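Local structure of aerobactin synthase IucA (Klebsiella pneumoniae subsp. pneumoniae, 5JM8) at residues F19-R25 / A150-A154; R480-Y484 / W539-N544; I122-W128 / Q143-V147; L12-A16 / H115-Q119. The protein is an ATP-dependent siderophore (NIS) synthetase that takes part in building aerobactin, probably by joining an acetylated hydroxylysine to citrate. All coordinates share one frame; numbering follows the deposited sequence.

In the fold
Interactions 1 and 4 hang on the same helix, 14-26: its first turn meets helix 101-124 in interaction 4, and its later turns meet the loop 150-154 in interaction 1. Interaction 3 holds the far end of helix 101-124 to the preceding part of that loop, where L145 lines the ATP pocket. Interaction 2 lies in the C-terminal part of the chain and reaches interaction 1 through N544. Interactions 1 and 3 are buried; one relies on a cation-pi stack, the other on backbone carbonyls held by side-chain N-H groups. Interactions 2 and 4 are partly exposed, each combining one polar side-chain pair with small apolar contacts.

Interaction 1: F19-R25 / A150-A154; sequences FLNSLVR and AFHPA
Two polar groups converge on F151 O: S22 OG stands 3.2 Å from F151 O, and N544 ND2 gives the same oxygen a weak hydrogen bond. The hydroxyl reaches this position because S22 OG is anti to the backbone N (chi1 -174°), which turns it off the helix toward the loop. One turn further along, R25 lays its guanidinium flat on the ring of F151. The planes are only 12° apart, and R25 CZ sits 3.5 Å from the centroid of the F151 ring, a cation-pi stack shifted toward the CD2-CE2 rim. The closest pair in it is R25 NH2 to F151 CZ, at 3.2 Å. A bend at chi3 (-75°) swings the end of an otherwise extended arginine chain over the ring. Hydrogen bonds from R25 NH2 to T60 O and from R25 NE to Q61 OE1 fix the rotation of the group and satisfy NE and NH2. On the opposite face of the phenyl, N21 CB rests 4.1 Å from F151 CE2, so the ring is sandwiched between two residues of one helix.

This joins the N-terminal helix 14-26 to the loop between helices 138-142 and 163-169, close to the nucleotide site: the side chain of H152 comes to about 7 Å from the bound ATP and donates to N287 OD1 through NE2. At the N-terminal end of 19-25 the contact turns apolar. P153 CB approaches F19 CD2 to 3.9 Å, the two side chains crossing at about a right angle, and F545 meets the F19 ring edge-to-face.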
loop_
_atom_site.group_PDB
_atom_site.type_symbol
_atom_site.label_atom_id
_atom_site.label_comp_id
_atom_site.label_asym_id
_atom_site.label_seq_id
_atom_site.Cartn_x
_atom_site.Cartn_y
_atom_site.Cartn_z
ATOM N N PHE A 19 20.689 1.037 -36.602
ATOM C CA PHE A 19 21.201 0.530 -37.867
ATOM C C PHE A 19 22.524 1.204 -38.203
ATOM O O PHE A 19 23.505 0.541 -38.537
ATOM C CB PHE A 19 20.176 0.758 -38.984
ATOM C CG PHE A 19 20.651 0.345 -40.350
ATOM C CD1 PHE A 19 21.356 1.228 -41.152
ATOM C CD2 PHE A 19 20.386 -0.925 -40.834
ATOM C CE1 PHE A 19 21.792 0.850 -42.407
ATOM C CE2 PHE A 19 20.819 -1.309 -42.091
ATOM C CZ PHE A 19 21.523 -0.421 -42.877
ATOM N N LEU A 20 22.547 2.526 -38.080
ATOM C CA LEU A 20 23.700 3.317 -38.489
ATOM C C LEU A 20 24.878 3.187 -37.520
ATOM O O LEU A 20 26.010 2.981 -37.952
ATOM C CB LEU A 20 23.303 4.788 -38.632
ATOM C CG LEU A 20 22.261 5.080 -39.716
ATOM C CD1 LEU A 20 21.804 6.530 -39.656
ATOM C CD2 LEU A 20 22.799 4.755 -41.101
ATOM N N ASN A 21 24.619 3.302 -36.220
ATOM C CA ASN A 21 25.684 3.181 -35.221
ATOM C C ASN A 21 26.293 1.787 -35.227
ATOM O O ASN A 21 27.503 1.624 -35.057
ATOM C CB ASN A 21 25.163 3.504 -33.820
ATOM C CG ASN A 21 24.907 4.984 -33.616
ATOM O OD1 ASN A 21 25.019 5.780 -34.549
ATOM N ND2 ASN A 21 24.548 5.360 -32.393
ATOM N N SER A 22 25.445 0.782 -35.415
ATOM C CA SER A 22 25.910 -0.591 -35.539
ATOM C C SER A 22 26.868 -0.705 -36.725
ATOM O O SER A 22 27.927 -1.325 -36.623
ATOM C CB SER A 22 24.729 -1.550 -35.708
ATOM O OG SER A 22 25.165 -2.894 -35.699
ATOM N N LEU A 23 26.495 -0.087 -37.841
ATOM C CA LEU A 23 27.320 -0.091 -39.046
ATOM C C LEU A 23 28.638 0.664 -38.846
ATOM O O LEU A 23 29.704 0.166 -39.204
ATOM C CB LEU A 23 26.544 0.522 -40.215
ATOM C CG LEU A 23 27.283 0.653 -41.551
ATOM C CD1 LEU A 23 27.640 -0.712 -42.120
ATOM C CD2 LEU A 23 26.448 1.446 -42.542
ATOM N N VAL A 24 28.554 1.864 -38.281
ATOM C CA VAL A 24 29.726 2.717 -38.093
ATOM C C VAL A 24 30.786 2.056 -37.209
ATOM O O VAL A 24 31.983 2.289 -37.380
ATOM C CB VAL A 24 29.319 4.077 -37.479
ATOM C CG1 VAL A 24 30.538 4.853 -36.990
ATOM C CG2 VAL A 24 28.548 4.900 -38.493
ATOM N N ARG A 25 30.344 1.242 -36.257
ATOM C CA ARG A 25 31.264 0.547 -35.367
ATOM C C ARG A 25 32.005 -0.584 -36.081
ATOM O O ARG A 25 33.169 -0.854 -35.785
ATOM C CB ARG A 25 30.511 -0.013 -34.157
ATOM C CG ARG A 25 31.336 -0.959 -33.289
ATOM C CD ARG A 25 30.558 -1.424 -32.075
ATOM N NE ARG A 25 30.451 -0.382 -31.060
ATOM C CZ ARG A 25 29.812 -0.527 -29.903
ATOM N NH1 ARG A 25 29.212 -1.672 -29.613
ATOM N NH2 ARG A 25 29.769 0.477 -29.040
ATOM N N ALA A 150 21.027 -1.351 -28.895
ATOM C CA ALA A 150 21.465 -0.079 -29.457
ATOM C C ALA A 150 22.426 -0.267 -30.625
ATOM O O ALA A 150 22.590 0.635 -31.446
ATOM C CB ALA A 150 22.113 0.772 -28.375
ATOM N N PHE A 151 23.064 -1.434 -30.687
ATOM C CA PHE A 151 24.014 -1.745 -31.754
ATOM C C PHE A 151 23.617 -3.017 -32.496
ATOM O O PHE A 151 24.448 -3.879 -32.777
ATOM C CB PHE A 151 25.432 -1.867 -31.183
ATOM C CG PHE A 151 26.066 -0.543 -30.881
ATOM C CD1 PHE A 151 25.687 0.179 -29.763
ATOM C CD2 PHE A 151 27.031 -0.015 -31.716
ATOM C CE1 PHE A 151 26.263 1.401 -29.481
ATOM C CE2 PHE A 151 27.610 1.207 -31.440
ATOM C CZ PHE A 151 27.223 1.917 -30.323
ATOM N N HIS A 152 22.326 -3.119 -32.796
ATOM C CA HIS A 152 21.804 -4.146 -33.686
ATOM C C HIS A 152 21.049 -3.434 -34.807
ATOM O O HIS A 152 20.422 -2.405 -34.565
ATOM C CB HIS A 152 20.887 -5.116 -32.935
ATOM C CG HIS A 152 20.627 -6.392 -33.671
ATOM N ND1 HIS A 152 19.599 -6.534 -34.578
ATOM C CD2 HIS A 152 21.266 -7.587 -33.639
ATOM C CE1 HIS A 152 19.615 -7.759 -35.072
ATOM N NE2 HIS A 152 20.616 -8.418 -34.518
ATOM N N PRO A 153 21.128 -3.955 -36.043
ATOM C CA PRO A 153 20.414 -3.290 -37.140
ATOM C C PRO A 153 18.897 -3.465 -37.081
ATOM O O PRO A 153 18.160 -2.556 -37.463
ATOM C CB PRO A 153 20.987 -3.968 -38.389
ATOM C CG PRO A 153 21.470 -5.293 -37.913
ATOM C CD PRO A 153 21.971 -5.062 -36.528
ATOM N N ALA A 154 18.450 -4.627 -36.617
ATOM C CA ALA A 154 17.027 -4.927 -36.506
ATOM C C ALA A 154 16.690 -5.472 -35.118
ATOM O O ALA A 154 16.344 -6.644 -34.976
ATOM C CB ALA A 154 16.618 -5.922 -37.576
#

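Interaction 2: R480-Y484 / W539-N544; sequences RYFPY and WNVKGN
Helix 475-500 kinks where P483 N and Y484 N make no bond to the preceding turn, and there it passes the end of strand 538-540, with the CA atoms of R480 and V541 5.4 Å apart. The break leaves R480 O without its usual helical donor, Y484 N. V541 lodges at this point: its CG1 lies 3.5 Å from R480 O and also 3.6 Å from Y484 CB, so a single methyl group touches both sides of the kink. That methyl is anti to the V541 carbonyl carbon (chi1 -63°), on the branch that reaches toward the helix.

Beside it, R480 and N540 run next to each other in the same direction. R480 NH1 donates to N540 OD1 at 2.9 Å with an N-H...O angle of 156°. The acceptor lies at the edge of the guanidinium, in its plane, yet the donor stands well above the amide carbonyl plane, the two flat groups being turned nearly perpendicular. Next along the strand, W539 CZ3 comes to 4.2 Å from P483 O, and the indole also meets the ring of Y532.

Strand 538-540 pairs antiparallel with 566-568, and backbone bonds from V541 to F565 and G543 to I563 carry the pairing onward. The result is a kinked helix packed against the end of one strand of a two-stranded antiparallel sheet and the loop that follows it, close to the ATP site, the side chain of Y484 being about 6 Å from the nucleotide.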
loop_
_atom_site.group_PDB
_atom_site.type_symbol
_atom_site.label_atom_id
_atom_site.label_comp_id
_atom_site.label_asym_id
_atom_site.label_seq_id
_atom_site.Cartn_x
_atom_site.Cartn_y
_atom_site.Cartn_z
ATOM N N ARG A 480 37.698 -12.723 -25.182
ATOM C CA ARG A 480 36.882 -12.288 -26.310
ATOM C C ARG A 480 35.522 -11.787 -25.833
ATOM O O ARG A 480 35.121 -10.664 -26.140
ATOM C CB ARG A 480 36.697 -13.426 -27.318
ATOM C CG ARG A 480 35.765 -13.073 -28.473
ATOM C CD ARG A 480 35.681 -14.183 -29.510
ATOM N NE ARG A 480 36.991 -14.545 -30.044
ATOM C CZ ARG A 480 37.729 -13.766 -30.831
ATOM N NH1 ARG A 480 37.302 -12.558 -31.176
ATOM N NH2 ARG A 480 38.906 -14.193 -31.265
ATOM N N TYR A 481 34.824 -12.623 -25.069
ATOM C CA TYR A 481 33.444 -12.349 -24.682
ATOM C C TYR A 481 33.321 -11.362 -23.523
ATOM O O TYR A 481 32.602 -10.372 -23.610
ATOM C CB TYR A 481 32.739 -13.649 -24.291
ATOM C CG TYR A 481 32.574 -14.646 -25.416
ATOM C CD1 TYR A 481 32.105 -14.252 -26.663
ATOM C CD2 TYR A 481 32.883 -15.984 -25.227
ATOM C CE1 TYR A 481 31.951 -15.167 -27.690
ATOM C CE2 TYR A 481 32.734 -16.904 -26.244
ATOM C CZ TYR A 481 32.269 -16.491 -27.473
ATOM O OH TYR A 481 32.121 -17.409 -28.486
ATOM N N PHE A 482 34.033 -11.639 -22.440
ATOM C CA PHE A 482 33.787 -10.970 -21.167
ATOM C C PHE A 482 33.942 -9.442 -21.198
ATOM O O PHE A 482 33.075 -8.726 -20.696
ATOM C CB PHE A 482 34.709 -11.559 -20.103
ATOM C CG PHE A 482 34.341 -11.169 -18.704
ATOM C CD1 PHE A 482 33.420 -11.911 -17.988
ATOM C CD2 PHE A 482 34.911 -10.060 -18.105
ATOM C CE1 PHE A 482 33.077 -11.558 -16.701
ATOM C CE2 PHE A 482 34.572 -9.704 -16.815
ATOM C CZ PHE A 482 33.654 -10.453 -16.113
ATOM N N PRO A 483 35.042 -8.931 -21.775
ATOM C CA PRO A 483 35.147 -7.468 -21.822
ATOM C C PRO A 483 34.174 -6.813 -22.810
ATOM O O PRO A 483 33.873 -5.630 -22.659
ATOM C CB PRO A 483 36.601 -7.232 -22.247
ATOM C CG PRO A 483 37.025 -8.489 -22.903
ATOM C CD PRO A 483 36.280 -9.589 -22.227
ATOM N N TYR A 484 33.698 -7.559 -23.803
ATOM C CA TYR A 484 32.667 -7.035 -24.699
ATOM C C TYR A 484 31.381 -6.774 -23.931
ATOM O O TYR A 484 30.900 -5.645 -23.867
ATOM C CB TYR A 484 32.378 -8.000 -25.853
ATOM C CG TYR A 484 31.067 -7.713 -26.561
ATOM C CD1 TYR A 484 30.885 -6.536 -27.280
ATOM C CD2 TYR A 484 30.008 -8.616 -26.507
ATOM C CE1 TYR A 484 29.684 -6.268 -27.926
ATOM C CE2 TYR A 484 28.807 -8.355 -27.152
ATOM C CZ TYR A 484 28.653 -7.184 -27.857
ATOM O OH TYR A 484 27.461 -6.934 -28.490
ATOM N N TRP A 539 40.417 -4.797 -28.594
ATOM C CA TRP A 539 39.534 -5.853 -28.115
ATOM C C TRP A 539 38.879 -6.529 -29.311
ATOM O O TRP A 539 38.117 -5.904 -30.049
ATOM C CB TRP A 539 38.467 -5.302 -27.165
ATOM C CG TRP A 539 39.018 -4.667 -25.928
ATOM C CD1 TRP A 539 40.301 -4.737 -25.472
ATOM C CD2 TRP A 539 38.301 -3.859 -24.988
ATOM N NE1 TRP A 539 40.427 -4.024 -24.306
ATOM C CE2 TRP A 539 39.213 -3.474 -23.987
ATOM C CE3 TRP A 539 36.976 -3.424 -24.896
ATOM C CZ2 TRP A 539 38.844 -2.677 -22.909
ATOM C CZ3 TRP A 539 36.611 -2.630 -23.823
ATOM C CH2 TRP A 539 37.541 -2.265 -22.844
ATOM N N ASN A 540 39.187 -7.806 -29.504
ATOM C CA ASN A 540 38.611 -8.574 -30.597
ATOM C C ASN A 540 37.320 -9.234 -30.133
ATOM O O ASN A 540 37.322 -10.008 -29.176
ATOM C CB ASN A 540 39.605 -9.620 -31.100
ATOM C CG ASN A 540 39.353 -10.014 -32.539
ATOM O OD1 ASN A 540 38.251 -10.431 -32.898
ATOM N ND2 ASN A 540 40.375 -9.877 -33.377
ATOM N N VAL A 541 36.221 -8.913 -30.811
ATOM C CA VAL A 541 34.891 -9.319 -30.367
ATOM C C VAL A 541 34.023 -9.744 -31.559
ATOM O O VAL A 541 34.548 -10.230 -32.558
ATOM C CB VAL A 541 34.218 -8.175 -29.575
ATOM C CG1 VAL A 541 35.022 -7.871 -28.325
ATOM C CG2 VAL A 541 34.086 -6.919 -30.429
ATOM N N LYS A 542 32.706 -9.568 -31.448
ATOM C CA LYS A 542 31.770 -10.026 -32.474
ATOM C C LYS A 542 30.686 -8.981 -32.746
ATOM O O LYS A 542 29.993 -8.538 -31.826
ATOM C CB LYS A 542 31.137 -11.353 -32.046
ATOM C CG LYS A 542 30.167 -11.955 -33.051
ATOM C CD LYS A 542 29.527 -13.215 -32.490
ATOM C CE LYS A 542 28.388 -13.708 -33.365
ATOM N NZ LYS A 542 28.855 -14.074 -34.725
ATOM N N GLY A 543 30.549 -8.598 -34.014
ATOM C CA GLY A 543 29.575 -7.601 -34.422
ATOM C C GLY A 543 28.213 -8.203 -34.708
ATOM O O GLY A 543 28.102 -9.394 -34.991
ATOM N N ASN A 544 27.177 -7.372 -34.634
ATOM C CA ASN A 544 25.803 -7.814 -34.854
ATOM C C ASN A 544 25.301 -7.534 -36.269
ATOM O O ASN A 544 24.426 -8.238 -36.773
ATOM C CB ASN A 544 24.865 -7.137 -33.852
ATOM C CG ASN A 544 25.097 -7.596 -32.429
ATOM O OD1 ASN A 544 24.829 -8.747 -32.086
ATOM N ND2 ASN A 544 25.585 -6.693 -31.589
#

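Interaction 3: I122-W128 / Q143-V147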
loop_
_atom_site.group_PDB
_atom_site.type_symbol
_atom_site.label_atom_id
_atom_site.label_comp_id
_atom_site.label_asym_id
_atom_site.label_seq_id
_atom_site.Cartn_x
_atom_site.Cartn_y
_atom_site.Cartn_z
ATOM N N ILE A 122 6.299 3.559 -30.186
ATOM C CA ILE A 122 6.524 4.927 -29.733
ATOM C C ILE A 122 5.229 5.734 -29.768
ATOM O O ILE A 122 4.980 6.558 -28.887
ATOM C CB ILE A 122 7.602 5.632 -30.593
ATOM C CG1 ILE A 122 8.975 5.013 -30.309
ATOM C CG2 ILE A 122 7.634 7.137 -30.306
ATOM C CD1 ILE A 122 10.073 5.435 -31.264
ATOM N N ASP A 123 4.410 5.495 -30.788
ATOM C CA ASP A 123 3.129 6.182 -30.921
ATOM C C ASP A 123 2.078 5.602 -29.978
ATOM O O ASP A 123 1.066 6.244 -29.697
ATOM C CB ASP A 123 2.622 6.101 -32.364
ATOM C CG ASP A 123 3.460 6.925 -33.329
ATOM O OD1 ASP A 123 4.060 7.934 -32.901
ATOM O OD2 ASP A 123 3.510 6.564 -34.525
ATOM N N ALA A 124 2.319 4.386 -29.498
ATOM C CA ALA A 124 1.384 3.710 -28.604
ATOM C C ALA A 124 1.670 4.007 -27.131
ATOM O O ALA A 124 0.767 3.938 -26.295
ATOM C CB ALA A 124 1.426 2.209 -28.846
ATOM N N ARG A 125 2.924 4.325 -26.820
ATOM C CA ARG A 125 3.356 4.506 -25.434
ATOM C C ARG A 125 3.464 5.979 -25.046
ATOM O O ARG A 125 4.563 6.519 -24.922
ATOM C CB ARG A 125 4.704 3.817 -25.209
ATOM C CG ARG A 125 4.666 2.296 -25.348
ATOM C CD ARG A 125 3.848 1.636 -24.243
ATOM N NE ARG A 125 4.358 1.970 -22.916
ATOM C CZ ARG A 125 5.355 1.333 -22.309
ATOM N NH1 ARG A 125 5.966 0.314 -22.901
ATOM N NH2 ARG A 125 5.744 1.718 -21.105
ATOM N N HIS A 126 2.319 6.621 -24.837
ATOM C CA HIS A 126 2.293 8.024 -24.438
ATOM C C HIS A 126 2.619 8.173 -22.959
ATOM O O HIS A 126 2.780 9.285 -22.457
ATOM C CB HIS A 126 0.928 8.641 -24.740
ATOM C CG HIS A 126 0.608 8.709 -26.199
ATOM N ND1 HIS A 126 0.796 9.849 -26.950
ATOM C CD2 HIS A 126 0.115 7.776 -27.047
ATOM C CE1 HIS A 126 0.431 9.615 -28.198
ATOM N NE2 HIS A 126 0.012 8.366 -28.283
ATOM N N ASP A 127 2.711 7.044 -22.267
ATOM C CA ASP A 127 3.091 7.030 -20.863
ATOM C C ASP A 127 4.604 7.105 -20.681
ATOM O O ASP A 127 5.083 7.312 -19.566
ATOM C CB ASP A 127 2.562 5.766 -20.181
ATOM C CG ASP A 127 3.021 4.495 -20.872
ATOM O OD1 ASP A 127 3.032 4.471 -22.119
ATOM O OD2 ASP A 127 3.371 3.519 -20.173
ATOM N N TRP A 128 5.354 6.947 -21.770
ATOM C CA TRP A 128 6.794 6.748 -21.659
ATOM C C TRP A 128 7.501 7.955 -21.050
ATOM O O TRP A 128 8.290 7.807 -20.119
ATOM C CB TRP A 128 7.411 6.425 -23.022
ATOM C CG TRP A 128 8.806 5.889 -22.892
ATOM C CD1 TRP A 128 9.181 4.575 -22.868
ATOM C CD2 TRP A 128 10.009 6.653 -22.741
ATOM N NE1 TRP A 128 10.544 4.477 -22.718
ATOM C CE2 TRP A 128 11.075 5.738 -22.638
ATOM C CE3 TRP A 128 10.288 8.022 -22.685
ATOM C CZ2 TRP A 128 12.398 6.147 -22.484
ATOM C CZ3 TRP A 128 11.602 8.426 -22.535
ATOM C CH2 TRP A 128 12.639 7.493 -22.434
ATOM N N GLN A 143 9.732 -3.054 -19.288
ATOM C CA GLN A 143 8.864 -2.789 -20.430
ATOM C C GLN A 143 9.074 -1.392 -21.003
ATOM O O GLN A 143 8.311 -0.948 -21.861
ATOM C CB GLN A 143 7.399 -2.970 -20.031
ATOM C CG GLN A 143 7.039 -4.403 -19.672
ATOM C CD GLN A 143 5.568 -4.569 -19.349
ATOM O OE1 GLN A 143 4.928 -3.660 -18.817
ATOM N NE2 GLN A 143 5.021 -5.735 -19.676
ATOM N N ALA A 144 10.119 -0.712 -20.542
ATOM C CA ALA A 144 10.380 0.663 -20.955
ATOM C C ALA A 144 11.380 0.741 -22.105
ATOM O O ALA A 144 11.690 1.831 -22.587
ATOM C CB ALA A 144 10.879 1.478 -19.771
ATOM N N LEU A 145 11.886 -0.409 -22.540
ATOM C CA LEU A 145 12.816 -0.450 -23.664
ATOM C C LEU A 145 12.066 -0.529 -24.993
ATOM O O LEU A 145 11.481 -1.561 -25.327
ATOM C CB LEU A 145 13.775 -1.638 -23.526
ATOM C CG LEU A 145 14.847 -1.784 -24.613
ATOM C CD1 LEU A 145 15.840 -0.637 -24.553
ATOM C CD2 LEU A 145 15.559 -3.121 -24.495
ATOM N N LEU A 146 12.095 0.566 -25.747
ATOM C CA LEU A 146 11.405 0.647 -27.031
ATOM C C LEU A 146 12.383 0.652 -28.202
ATOM O O LEU A 146 12.001 0.366 -29.333
ATOM C CB LEU A 146 10.528 1.901 -27.092
ATOM C CG LEU A 146 9.402 2.015 -26.063
ATOM C CD1 LEU A 146 8.567 3.251 -26.364
ATOM C CD2 LEU A 146 8.529 0.760 -26.033
ATOM N N VAL A 147 13.640 0.987 -27.932
ATOM C CA VAL A 147 14.659 1.023 -28.975
ATOM C C VAL A 147 15.255 -0.360 -29.193
ATOM O O VAL A 147 15.571 -0.739 -30.319
ATOM C CB VAL A 147 15.793 2.008 -28.630
ATOM C CG1 VAL A 147 16.904 1.932 -29.669
ATOM C CG2 VAL A 147 15.253 3.425 -28.532
#
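Two side-chain N-H groups hold successive backbone carbonyls of the loop. R125 NH1 donates to Q143 O at 2.9 Å, nearly straight (169°) and in the guanidinium plane; the same nitrogen also bonds D172 O. W128 NE1 reaches A144 O, likewise at 2.9 Å, on a lone pair in the carbonyl plane and at the indole edge. A144 O accepts a second bond from Q369 NE2.

The charged contact lies within 122-128. R125 presents its side to D127, with NE on OD1 at 2.9 Å and NH2 on OD2 at 3.1 Å. Bends at chi2 and chi3 fold the arginine back toward the turn, and this salt bridge leaves NH1 pointing at the loop.

The apolar contacts gather around L146. Its CD1 lies 3.8 Å from W128 CD1 and 4.3 Å from I122 CG1, and the aliphatic part of R125 borders it too.

Across the subunit interface, H126 meets F173 of the second subunit edge-to-face. A type I turn from R125 to W128 follows helix 101-124, and the side chains at its two ends hold the loop in which L145 contacts the nucleotide, part of the ATP pocket.

Interaction 4: L12-A16 / H115-Q119; sequences LDVAA and HAHTQ
The N-cap of helix 14-26 is where this contact forms: D13, which caps the helix, also takes the imidazole of H115 from helix 101-124. The two carboxylate oxygens divide the work. D13 OD1 accepts from A16 N at 2.9 Å with an angle of 165°, the donor standing above the carboxylate plane, and it receives a weak bond from A15 N. D13 OD2 turns to the histidine and accepts from H115 NE2. The modelled separation of D13 OD2 and H115 NE2, 2.4 Å, is so short that its exact value is doubtful. This oxygen lies at the edge of the imidazole, near the ring plane, while the carboxylate is turned 52° against the ring. With CG anti to the backbone N (chi1 179°), the H115 side chain stretches out from its helix to reach the cap. The negative charge of D13 could help keep H115 protonated.

Beside the polar pair the two helices touch through small groups. A15 CB points at helix 101-124, meeting H115 CD2 at 3.7 Å and T118 CG2 at 4.2 Å. T118 spends its hydroxyl on S114 O of its own helix and offers the methyl to the contact. F82 stacks on the imidazole, and F67 of strand 64-72 packs against D13 and A16. Altogether this is an Asp N-cap joined to a His-carboxylate hydrogen bond, tying the first turn of the N-terminal helix to a neighbouring helix.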
loop_
_atom_site.group_PDB
_atom_site.type_symbol
_atom_site.label_atom_id
_atom_site.label_comp_id
_atom_site.label_asym_id
_atom_site.label_seq_id
_atom_site.Cartn_x
_atom_site.Cartn_y
_atom_site.Cartn_z
ATOM N N LEU A 12 13.983 13.225 -35.438
ATOM C CA LEU A 12 14.529 12.182 -34.577
ATOM C C LEU A 12 14.142 10.788 -35.044
ATOM O O LEU A 12 12.986 10.530 -35.382
ATOM C CB LEU A 12 14.052 12.379 -33.138
ATOM C CG LEU A 12 14.865 13.331 -32.262
ATOM C CD1 LEU A 12 14.795 14.765 -32.770
ATOM C CD2 LEU A 12 14.373 13.237 -30.836
ATOM N N ASP A 13 15.125 9.894 -35.061
ATOM C CA ASP A 13 14.873 8.481 -35.298
ATOM C C ASP A 13 15.882 7.662 -34.504
ATOM O O ASP A 13 17.046 7.547 -34.884
ATOM C CB ASP A 13 14.953 8.148 -36.791
ATOM C CG ASP A 13 14.381 6.779 -37.115
ATOM O OD1 ASP A 13 14.310 5.925 -36.206
ATOM O OD2 ASP A 13 13.996 6.557 -38.284
ATOM N N VAL A 14 15.419 7.104 -33.389
ATOM C CA VAL A 14 16.253 6.268 -32.537
ATOM C C VAL A 14 16.420 4.869 -33.124
ATOM O O VAL A 14 17.369 4.167 -32.793
ATOM C CB VAL A 14 15.668 6.153 -31.109
ATOM C CG1 VAL A 14 15.731 7.498 -30.401
ATOM C CG2 VAL A 14 14.234 5.625 -31.143
ATOM N N ALA A 15 15.496 4.469 -33.992
ATOM C CA ALA A 15 15.574 3.165 -34.646
ATOM C C ALA A 15 16.663 3.172 -35.711
ATOM O O ALA A 15 17.486 2.259 -35.781
ATOM C CB ALA A 15 14.231 2.796 -35.262
ATOM N N ALA A 16 16.666 4.210 -36.537
ATOM C CA ALA A 16 17.654 4.327 -37.597
ATOM C C ALA A 16 19.055 4.432 -37.007
ATOM O O ALA A 16 20.020 3.935 -37.585
ATOM C CB ALA A 16 17.358 5.533 -38.471
ATOM N N HIS A 115 12.200 -1.073 -37.790
ATOM C CA HIS A 115 12.073 0.380 -37.791
ATOM C C HIS A 115 10.613 0.804 -37.669
ATOM O O HIS A 115 10.295 1.774 -36.983
ATOM C CB HIS A 115 12.692 0.969 -39.063
ATOM C CG HIS A 115 12.573 2.459 -39.160
ATOM N ND1 HIS A 115 11.469 3.086 -39.698
ATOM C CD2 HIS A 115 13.421 3.447 -38.788
ATOM C CE1 HIS A 115 11.641 4.394 -39.652
ATOM N NE2 HIS A 115 12.818 4.640 -39.106
ATOM N N ALA A 116 9.729 0.061 -38.330
ATOM C CA ALA A 116 8.304 0.376 -38.338
ATOM C C ALA A 116 7.627 -0.024 -37.031
ATOM O O ALA A 116 6.813 0.727 -36.489
ATOM C CB ALA A 116 7.626 -0.312 -39.502
ATOM N N HIS A 117 7.960 -1.212 -36.538
ATOM C CA HIS A 117 7.405 -1.711 -35.286
ATOM C C HIS A 117 7.748 -0.777 -34.134
ATOM O O HIS A 117 6.932 -0.549 -33.241
ATOM C CB HIS A 117 7.931 -3.116 -34.991
ATOM C CG HIS A 117 7.561 -4.126 -36.032
ATOM N ND1 HIS A 117 8.269 -5.295 -36.219
ATOM C CD2 HIS A 117 6.565 -4.138 -36.948
ATOM C CE1 HIS A 117 7.719 -5.986 -37.200
ATOM N NE2 HIS A 117 6.685 -5.306 -37.661
ATOM N N THR A 118 8.966 -0.246 -34.162
ATOM C CA THR A 118 9.423 0.691 -33.146
ATOM C C THR A 118 8.580 1.961 -33.167
ATOM O O THR A 118 8.174 2.460 -32.120
ATOM C CB THR A 118 10.902 1.066 -33.347
ATOM O OG1 THR A 118 11.714 -0.107 -33.240
ATOM C CG2 THR A 118 11.352 2.085 -32.305
ATOM N N GLN A 119 8.323 2.480 -34.363
ATOM C CA GLN A 119 7.544 3.704 -34.506
ATOM C C GLN A 119 6.137 3.496 -33.964
ATOM O O GLN A 119 5.581 4.379 -33.315
ATOM C CB GLN A 119 7.492 4.146 -35.972
ATOM C CG GLN A 119 6.752 5.461 -36.205
ATOM C CD GLN A 119 7.455 6.650 -35.574
ATOM O OE1 GLN A 119 8.614 6.935 -35.879
ATOM N NE2 GLN A 119 6.758 7.347 -34.686
#